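Local coordinates for protein isomerase prhC (Penicillium brasilianum, PDB 5X9J) that acts as a homodimeric isomerase of the trt14 family in the biosynthesis of paraherquonin, a highly congested hexacyclic fungal meroterpenoid, at residues H35-I40 / S90-I95; R112-A117 / E125-V130. All blocks are in the same frame, centred on the assembly; numbering follows the deposited sequence.

Interaction 1 (H35-I40 / S90-I95); sequences HKFCSI and SKFWII
One face of the His35 imidazole is covered by the CD1 methyl of Ile94, a CH-pi contact in which the methyl carbon sits 3.7 Å from the ring centroid, displaced toward the ND1-CE1 edge of the ring. At the edge of the same ring a water lies in plane, weakly bound to ND1 and held more firmly by the backbone N of Ile94, which donates to it over 2.9 Å. The Phe92 ring receives Cys38 at its edge: SG stands 3.6 Å from CD1 of Phe92 and 78° off the ring normal, a sulfur-aromatic contact made near the ring plane. Swung beside its own backbone N (chi1 -69°), Cys38 SG also meets CG1 of Ile94 at 3.5 Å and so lies between the side chains of Phe92 and Ile94. Phe37 approaches Phe92 obliquely, CE1 to CE1 at 4.1 Å. The side chains meet through apolar and sulfur-aromatic contacts, and the polar link is the water, with helix and strand nearly antiparallel at 169°. Helix 26-43 thus packs against strand 90-94 and the face of the mixed sheet on which Phe92 lies, where Phe37 and Phe92 both reach Val130 of strand 124-134 and Cys38 touches Phe111 of strand 108-119.

Interaction 2 (R112-A117 / E125-V130); sequences RAACSA and ENENLV
Glu125 faces Ser116 in a non-hydrogen-bonded antiparallel pair, its CG 4.2 Å from CB of Ser116. Next, Asn126 exchanges two backbone bonds with Cys115, N to O and O to N, both nearly straight at 168°. Its CB rests against SG of Cys115 at 3.6 Å, because chi1 of 62° sets the sulfur between the cysteine's backbone N and carbonyl carbon. The Asn126 amide turns away from strand 112-117, and OD1 takes the N-H of Glu127 on a lone pair in the amide plane and also that of Asp149. Glu127 lies opposite Ala114 and extends toward Arg112. Their charged atoms stay beyond salt-bridge distance, and a water spans them, donating to Glu127 OE1 (2.7 Å) and accepting from Arg112 NH2; the guanidinium NH1 instead pairs with Asp96. Asn128 forms the second hydrogen-bonded pair, with Ala113: its N reaches Ala113 O at 2.7 Å, while its own O takes Ala113 N and a water that Arg112 NE also holds. Leu129 CD2 comes to 3.9 Å from Arg112 CG, the two side chains crossing at about a right angle. This hairpin forms the middle of the sheet, with strand 90-94 beyond 108-119 and strand 141-148 beyond 124-134. The face bearing Arg112, Glu127 and Leu129 meets the second subunit, where Leu129 packs on its own counterpart.

Overall arrangement
The two contacts follow one another along the chain, both segments of interaction 1 preceding those of interaction 2, and their centres lie about 9 Å apart. The two share one sheet: strand 90-94, which carries the helix in interaction 1, is the antiparallel neighbour of strand 108-119 in interaction 2. Backbone bonding probably links them directly, Trp93 O with Ala114 N and Lys91 N with Ser116 O. Phe92 ties them on one face, since it touches Ala113 and Cys115 as well as the residues of helix 26-43. The opposite face of the hairpin is turned to the second subunit, so the shared sheet lies between the N-terminal helix and the homodimer interface.

Interaction 1 (H35-I40 / S90-I95)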
ATOM      1  N   HIS B  35       1.007 -17.216   0.099  1.00 28.85           N
ATOM      2  CA  HIS B  35       2.384 -17.717   0.119  1.00 27.90           C
ATOM      3  C   HIS B  35       2.771 -18.326  -1.221  1.00 27.13           C
ATOM      4  O   HIS B  35       3.891 -18.122  -1.707  1.00 28.11           O
ATOM      5  CB  HIS B  35       2.550 -18.743   1.236  1.00 28.65           C
ATOM      6  CG  HIS B  35       2.575 -18.139   2.602  1.00 29.30           C
ATOM      7  ND1 HIS B  35       3.607 -17.333   3.040  1.00 29.51           N
ATOM      8  CD2 HIS B  35       1.702 -18.230   3.634  1.00 27.26           C
ATOM      9  CE1 HIS B  35       3.368 -16.955   4.284  1.00 29.87           C
ATOM     10  NE2 HIS B  35       2.216 -17.482   4.665  1.00 28.06           N
ATOM     11  N   LYS B  36       1.846 -19.061  -1.843  1.00 28.46           N
ATOM     12  CA  LYS B  36       2.121 -19.674  -3.138  1.00 26.81           C
ATOM     13  C   LYS B  36       2.363 -18.615  -4.203  1.00 28.45           C
ATOM     14  O   LYS B  36       3.305 -18.719  -5.002  1.00 26.86           O
ATOM     15  CB  LYS B  36       0.955 -20.583  -3.533  1.00 29.82           C
ATOM     16  CG  LYS B  36       1.114 -21.241  -4.898  1.00 30.62           C
ATOM     17  CD  LYS B  36      -0.002 -22.256  -5.124  1.00 33.29           C
ATOM     18  CE  LYS B  36       0.224 -23.061  -6.406  1.00 37.19           C
ATOM     19  NZ  LYS B  36      -0.963 -23.914  -6.695  1.00 39.84           N
ATOM     20  N   PHE B  37       1.493 -17.599  -4.244  1.00 27.58           N
ATOM     21  CA  PHE B  37       1.705 -16.440  -5.107  1.00 25.83           C
ATOM     22  C   PHE B  37       3.127 -15.899  -4.979  1.00 26.38           C
ATOM     23  O   PHE B  37       3.827 -15.709  -5.980  1.00 27.57           O
ATOM     24  CB  PHE B  37       0.670 -15.364  -4.748  1.00 25.88           C
ATOM     25  CG  PHE B  37       0.852 -14.065  -5.482  1.00 30.58           C
ATOM     26  CD1 PHE B  37       1.559 -13.015  -4.901  1.00 28.74           C
ATOM     27  CD2 PHE B  37       0.292 -13.882  -6.736  1.00 30.87           C
ATOM     28  CE1 PHE B  37       1.721 -11.806  -5.570  1.00 30.89           C
ATOM     29  CE2 PHE B  37       0.445 -12.668  -7.416  1.00 34.17           C
ATOM     30  CZ  PHE B  37       1.169 -11.634  -6.830  1.00 30.25           C
ATOM     31  N   CYS B  38       3.586 -15.679  -3.745  1.00 26.12           N
ATOM     32  CA  CYS B  38       4.922 -15.119  -3.534  1.00 28.90           C
ATOM     33  C   CYS B  38       6.026 -16.091  -3.958  1.00 30.26           C
ATOM     34  O   CYS B  38       6.990 -15.691  -4.619  1.00 30.00           O
ATOM     35  CB  CYS B  38       5.084 -14.720  -2.068  1.00 28.37           C
ATOM     36  SG  CYS B  38       4.022 -13.287  -1.620  1.00 35.00           S
ATOM     37  N   SER B  39       5.906 -17.367  -3.584  1.00 29.66           N
ATOM     38  CA  SER B  39       6.930 -18.351  -3.945  1.00 29.98           C
ATOM     39  C   SER B  39       7.031 -18.522  -5.448  1.00 29.41           C
ATOM     40  O   SER B  39       8.137 -18.650  -5.994  1.00 30.19           O
ATOM     41  CB  SER B  39       6.621 -19.703  -3.301  1.00 30.62           C
ATOM     42  OG  SER B  39       6.552 -19.588  -1.897  1.00 39.82           O
ATOM     43  N   ILE B  40       5.887 -18.560  -6.130  1.00 27.07           N
ATOM     44  CA  ILE B  40       5.896 -18.689  -7.586  1.00 30.06           C
ATOM     45  C   ILE B  40       6.642 -17.523  -8.211  1.00 33.90           C
ATOM     46  O   ILE B  40       7.481 -17.702  -9.103  1.00 36.38           O
ATOM     47  CB  ILE B  40       4.463 -18.795  -8.134  1.00 33.83           C
ATOM     48  CG1 ILE B  40       3.909 -20.204  -7.909  1.00 33.24           C
ATOM     49  CG2 ILE B  40       4.435 -18.446  -9.617  1.00 34.66           C
ATOM     50  CD1 ILE B  40       2.458 -20.360  -8.342  1.00 31.56           C
ATOM     51  N   SER B  90      15.936 -12.372  -8.179  1.00 33.11           N
ATOM     52  CA  SER B  90      14.697 -11.745  -7.737  1.00 37.50           C
ATOM     53  C   SER B  90      14.018 -12.594  -6.673  1.00 39.44           C
ATOM     54  O   SER B  90      13.771 -13.789  -6.886  1.00 34.69           O
ATOM     55  CB  SER B  90      13.744 -11.561  -8.914  1.00 36.49           C
ATOM     56  OG  SER B  90      14.210 -10.568  -9.802  1.00 48.06           O
ATOM     57  N   LYS B  91      13.683 -11.962  -5.545  1.00 31.95           N
ATOM     58  CA  LYS B  91      13.017 -12.612  -4.423  1.00 30.54           C
ATOM     59  C   LYS B  91      11.797 -11.791  -4.022  1.00 34.27           C
ATOM     60  O   LYS B  91      11.832 -10.559  -4.078  1.00 27.91           O
ATOM     61  CB  LYS B  91      13.963 -12.747  -3.220  1.00 31.26           C
ATOM     62  CG  LYS B  91      15.217 -13.594  -3.468  1.00 41.21           C
ATOM     63  CD  LYS B  91      16.228 -13.435  -2.322  1.00 46.08           C
ATOM     64  CE  LYS B  91      17.522 -14.233  -2.574  1.00 53.33           C
ATOM     65  NZ  LYS B  91      17.298 -15.710  -2.575  1.00 59.66           N
ATOM     66  N   PHE B  92      10.734 -12.476  -3.592  1.00 29.21           N
ATOM     67  CA  PHE B  92       9.482 -11.839  -3.187  1.00 31.46           C
ATOM     68  C   PHE B  92       8.890 -12.701  -2.080  1.00 31.98           C
ATOM     69  O   PHE B  92       8.690 -13.903  -2.280  1.00 32.70           O
ATOM     70  CB  PHE B  92       8.526 -11.723  -4.381  1.00 31.07           C
ATOM     71  CG  PHE B  92       7.355 -10.778  -4.170  1.00 35.43           C
ATOM     72  CD1 PHE B  92       6.130 -11.251  -3.713  1.00 35.34           C
ATOM     73  CD2 PHE B  92       7.466  -9.434  -4.477  1.00 34.02           C
ATOM     74  CE1 PHE B  92       5.047 -10.393  -3.535  1.00 33.83           C
ATOM     75  CE2 PHE B  92       6.389  -8.568  -4.304  1.00 39.75           C
ATOM     76  CZ  PHE B  92       5.180  -9.047  -3.829  1.00 36.55           C
ATOM     77  N   TRP B  93       8.646 -12.120  -0.907  1.00 27.53           N
ATOM     78  CA  TRP B  93       8.221 -12.933   0.226  1.00 27.24           C
ATOM     79  C   TRP B  93       7.327 -12.119   1.153  1.00 29.54           C
ATOM     80  O   TRP B  93       7.468 -10.898   1.262  1.00 25.16           O
ATOM     81  CB  TRP B  93       9.430 -13.486   1.010  1.00 27.22           C
ATOM     82  CG  TRP B  93      10.274 -12.421   1.695  1.00 29.23           C
ATOM     83  CD1 TRP B  93      10.223 -12.059   3.010  1.00 27.27           C
ATOM     84  CD2 TRP B  93      11.304 -11.610   1.098  1.00 26.59           C
ATOM     85  NE1 TRP B  93      11.141 -11.070   3.266  1.00 29.10           N
ATOM     86  CE2 TRP B  93      11.822 -10.780   2.111  1.00 28.83           C
ATOM     87  CE3 TRP B  93      11.836 -11.509  -0.189  1.00 26.37           C
ATOM     88  CZ2 TRP B  93      12.843  -9.852   1.875  1.00 29.75           C
ATOM     89  CZ3 TRP B  93      12.849 -10.582  -0.422  1.00 29.64           C
ATOM     90  CH2 TRP B  93      13.340  -9.770   0.605  1.00 29.21           C
ATOM     91  N   ILE B  94       6.422 -12.825   1.841  1.00 26.40           N
ATOM     92  CA  ILE B  94       5.525 -12.190   2.797  1.00 28.52           C
ATOM     93  C   ILE B  94       6.290 -11.822   4.060  1.00 29.02           C
ATOM     94  O   ILE B  94       7.109 -12.605   4.567  1.00 26.90           O
ATOM     95  CB  ILE B  94       4.339 -13.117   3.113  1.00 28.07           C
ATOM     96  CG1 ILE B  94       3.565 -13.429   1.842  1.00 29.56           C
ATOM     97  CG2 ILE B  94       3.405 -12.473   4.133  1.00 29.11           C
ATOM     98  CD1 ILE B  94       2.330 -14.270   2.087  1.00 30.31           C
ATOM     99  N   ILE B  95       6.046 -10.608   4.556  1.00 26.57           N
ATOM    100  CA  ILE B  95       6.611 -10.122   5.809  1.00 26.44           C
ATOM    101  C   ILE B  95       5.466  -9.786   6.755  1.00 28.11           C
ATOM    102  O   ILE B  95       4.316  -9.596   6.336  1.00 25.54           O
ATOM    103  CB  ILE B  95       7.504  -8.878   5.615  1.00 28.67           C
ATOM    104  CG1 ILE B  95       6.680  -7.726   5.010  1.00 28.36           C
ATOM    105  CG2 ILE B  95       8.722  -9.212   4.741  1.00 27.59           C
ATOM    106  CD1 ILE B  95       7.417  -6.366   4.944  1.00 26.99           C
TER
HETATM  107  O   HOH W   1       6.266 -15.734   1.676  1.00 33.72           O

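Interaction 2 (R112-A117 / E125-V130)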
ATOM      1  N   ARG B 112       1.340  -7.908   3.562  1.00 26.49           N
ATOM      2  CA  ARG B 112       2.564  -7.162   3.339  1.00 26.03           C
ATOM      3  C   ARG B 112       3.631  -8.087   2.776  1.00 26.75           C
ATOM      4  O   ARG B 112       3.733  -9.251   3.173  1.00 25.53           O
ATOM      5  CB  ARG B 112       3.049  -6.539   4.645  1.00 24.19           C
ATOM      6  CG  ARG B 112       2.120  -5.486   5.225  1.00 27.32           C
ATOM      7  CD  ARG B 112       2.726  -4.940   6.514  1.00 29.72           C
ATOM      8  NE  ARG B 112       3.862  -4.062   6.239  1.00 29.19           N
ATOM      9  CZ  ARG B 112       4.612  -3.501   7.182  1.00 31.46           C
ATOM     10  NH1 ARG B 112       4.363  -3.746   8.465  1.00 28.63           N
ATOM     11  NH2 ARG B 112       5.608  -2.696   6.838  1.00 30.94           N
ATOM     12  N   ALA B 113       4.418  -7.567   1.836  1.00 25.34           N
ATOM     13  CA  ALA B 113       5.465  -8.350   1.207  1.00 26.65           C
ATOM     14  C   ALA B 113       6.691  -7.472   1.015  1.00 29.52           C
ATOM     15  O   ALA B 113       6.613  -6.238   1.041  1.00 29.63           O
ATOM     16  CB  ALA B 113       5.004  -8.929  -0.137  1.00 24.52           C
ATOM     17  N   ALA B 114       7.834  -8.121   0.855  1.00 26.86           N
ATOM     18  CA  ALA B 114       9.072  -7.447   0.508  1.00 26.65           C
ATOM     19  C   ALA B 114       9.651  -8.127  -0.721  1.00 30.93           C
ATOM     20  O   ALA B 114       9.347  -9.283  -1.014  1.00 31.05           O
ATOM     21  CB  ALA B 114      10.082  -7.472   1.668  1.00 27.66           C
ATOM     22  N   CYS B 115      10.471  -7.387  -1.456  1.00 26.88           N
ATOM     23  CA  CYS B 115      11.141  -7.939  -2.619  1.00 29.91           C
ATOM     24  C   CYS B 115      12.539  -7.355  -2.702  1.00 31.78           C
ATOM     25  O   CYS B 115      12.840  -6.310  -2.112  1.00 30.23           O
ATOM     26  CB  CYS B 115      10.383  -7.671  -3.919  1.00 26.83           C
ATOM     27  SG  CYS B 115      10.211  -5.922  -4.287  1.00 36.06           S
ATOM     28  N   SER B 116      13.395  -8.066  -3.430  1.00 29.63           N
ATOM     29  CA  SER B 116      14.772  -7.647  -3.635  1.00 30.51           C
ATOM     30  C   SER B 116      15.279  -8.257  -4.927  1.00 32.99           C
ATOM     31  O   SER B 116      14.754  -9.266  -5.412  1.00 31.94           O
ATOM     32  CB  SER B 116      15.679  -8.060  -2.475  1.00 32.40           C
ATOM     33  OG  SER B 116      15.670  -9.472  -2.307  1.00 34.63           O
ATOM     34  N   ALA B 117      16.304  -7.619  -5.484  1.00 30.33           N
ATOM     35  CA  ALA B 117      16.937  -8.091  -6.705  1.00 29.81           C
ATOM     36  C   ALA B 117      18.256  -7.362  -6.878  1.00 32.69           C
ATOM     37  O   ALA B 117      18.424  -6.229  -6.411  1.00 29.65           O
ATOM     38  CB  ALA B 117      16.052  -7.867  -7.937  1.00 28.72           C
ATOM     39  N   GLU B 125      15.634  -2.966  -3.367  1.00 29.00           N
ATOM     40  CA  GLU B 125      14.793  -3.487  -2.301  1.00 29.00           C
ATOM     41  C   GLU B 125      13.521  -2.660  -2.255  1.00 28.99           C
ATOM     42  O   GLU B 125      13.574  -1.430  -2.351  1.00 27.19           O
ATOM     43  CB  GLU B 125      15.516  -3.456  -0.955  1.00 29.82           C
ATOM     44  CG  GLU B 125      16.763  -4.353  -0.948  1.00 39.47           C
ATOM     45  CD  GLU B 125      17.612  -4.200   0.298  1.00 51.61           C
ATOM     46  OE1 GLU B 125      17.489  -3.169   0.995  1.00 56.52           O
ATOM     47  OE2 GLU B 125      18.413  -5.117   0.576  1.00 61.58           O
ATOM     48  N   ASN B 126      12.381  -3.333  -2.143  1.00 27.49           N
ATOM     49  CA  ASN B 126      11.119  -2.630  -2.013  1.00 27.02           C
ATOM     50  C   ASN B 126      10.245  -3.404  -1.039  1.00 28.78           C
ATOM     51  O   ASN B 126      10.545  -4.544  -0.668  1.00 27.96           O
ATOM     52  CB  ASN B 126      10.440  -2.430  -3.377  1.00 25.98           C
ATOM     53  CG  ASN B 126       9.650  -1.122  -3.439  1.00 29.40           C
ATOM     54  OD1 ASN B 126       9.121  -0.688  -2.430  1.00 28.12           O
ATOM     55  ND2 ASN B 126       9.575  -0.498  -4.617  1.00 23.69           N
ATOM     56  N   GLU B 127       9.183  -2.740  -0.586  1.00 26.98           N
ATOM     57  CA  GLU B 127       8.199  -3.315   0.313  1.00 25.84           C
ATOM     58  C   GLU B 127       6.823  -2.983  -0.237  1.00 30.09           C
ATOM     59  O   GLU B 127       6.618  -1.928  -0.849  1.00 26.58           O
ATOM     60  CB  GLU B 127       8.374  -2.798   1.744  1.00 29.71           C
ATOM     61  CG  GLU B 127       9.682  -3.296   2.394  1.00 34.47           C
ATOM     62  CD  GLU B 127      10.017  -2.594   3.702  1.00 40.22           C
ATOM     63  OE1 GLU B 127       9.084  -2.142   4.405  1.00 38.43           O
ATOM     64  OE2 GLU B 127      11.221  -2.494   4.029  1.00 43.92           O
ATOM     65  N   ASN B 128       5.889  -3.907  -0.044  1.00 25.74           N
ATOM     66  CA  ASN B 128       4.672  -3.923  -0.836  1.00 27.12           C
ATOM     67  C   ASN B 128       3.479  -4.232   0.054  1.00 27.16           C
ATOM     68  O   ASN B 128       3.613  -4.796   1.142  1.00 25.05           O
ATOM     69  CB  ASN B 128       4.754  -4.977  -1.967  1.00 28.71           C
ATOM     70  CG  ASN B 128       6.021  -4.824  -2.832  1.00 37.24           C
ATOM     71  OD1 ASN B 128       5.960  -4.345  -3.965  1.00 41.60           O
ATOM     72  ND2 ASN B 128       7.172  -5.236  -2.289  1.00 35.43           N
ATOM     73  N   LEU B 129       2.302  -3.873  -0.438  1.00 25.38           N
ATOM     74  CA  LEU B 129       1.042  -4.393   0.078  1.00 25.44           C
ATOM     75  C   LEU B 129       0.320  -5.008  -1.111  1.00 23.70           C
ATOM     76  O   LEU B 129       0.145  -4.349  -2.140  1.00 23.91           O
ATOM     77  CB  LEU B 129       0.210  -3.295   0.749  1.00 26.69           C
ATOM     78  CG  LEU B 129      -1.011  -3.705   1.608  1.00 29.25           C
ATOM     79  CD1 LEU B 129      -2.183  -4.203   0.751  1.00 27.72           C
ATOM     80  CD2 LEU B 129      -0.666  -4.728   2.643  1.00 26.85           C
ATOM     81  N   VAL B 130      -0.051  -6.274  -0.995  1.00 20.84           N
ATOM     82  CA  VAL B 130      -0.688  -6.997  -2.089  1.00 23.01           C
ATOM     83  C   VAL B 130      -2.085  -7.385  -1.635  1.00 24.70           C
ATOM     84  O   VAL B 130      -2.260  -7.878  -0.519  1.00 24.75           O
ATOM     85  CB  VAL B 130       0.114  -8.245  -2.502  1.00 25.06           C
ATOM     86  CG1 VAL B 130      -0.639  -9.026  -3.601  1.00 24.45           C
ATOM     87  CG2 VAL B 130       1.521  -7.847  -2.999  1.00 25.15           C
TER
HETATM   88  O   HOH W   2       6.442  -1.942   4.245  1.00 29.29           O
HETATM   89  O   HOH W   3       4.876  -3.914   3.498  1.00 29.78           O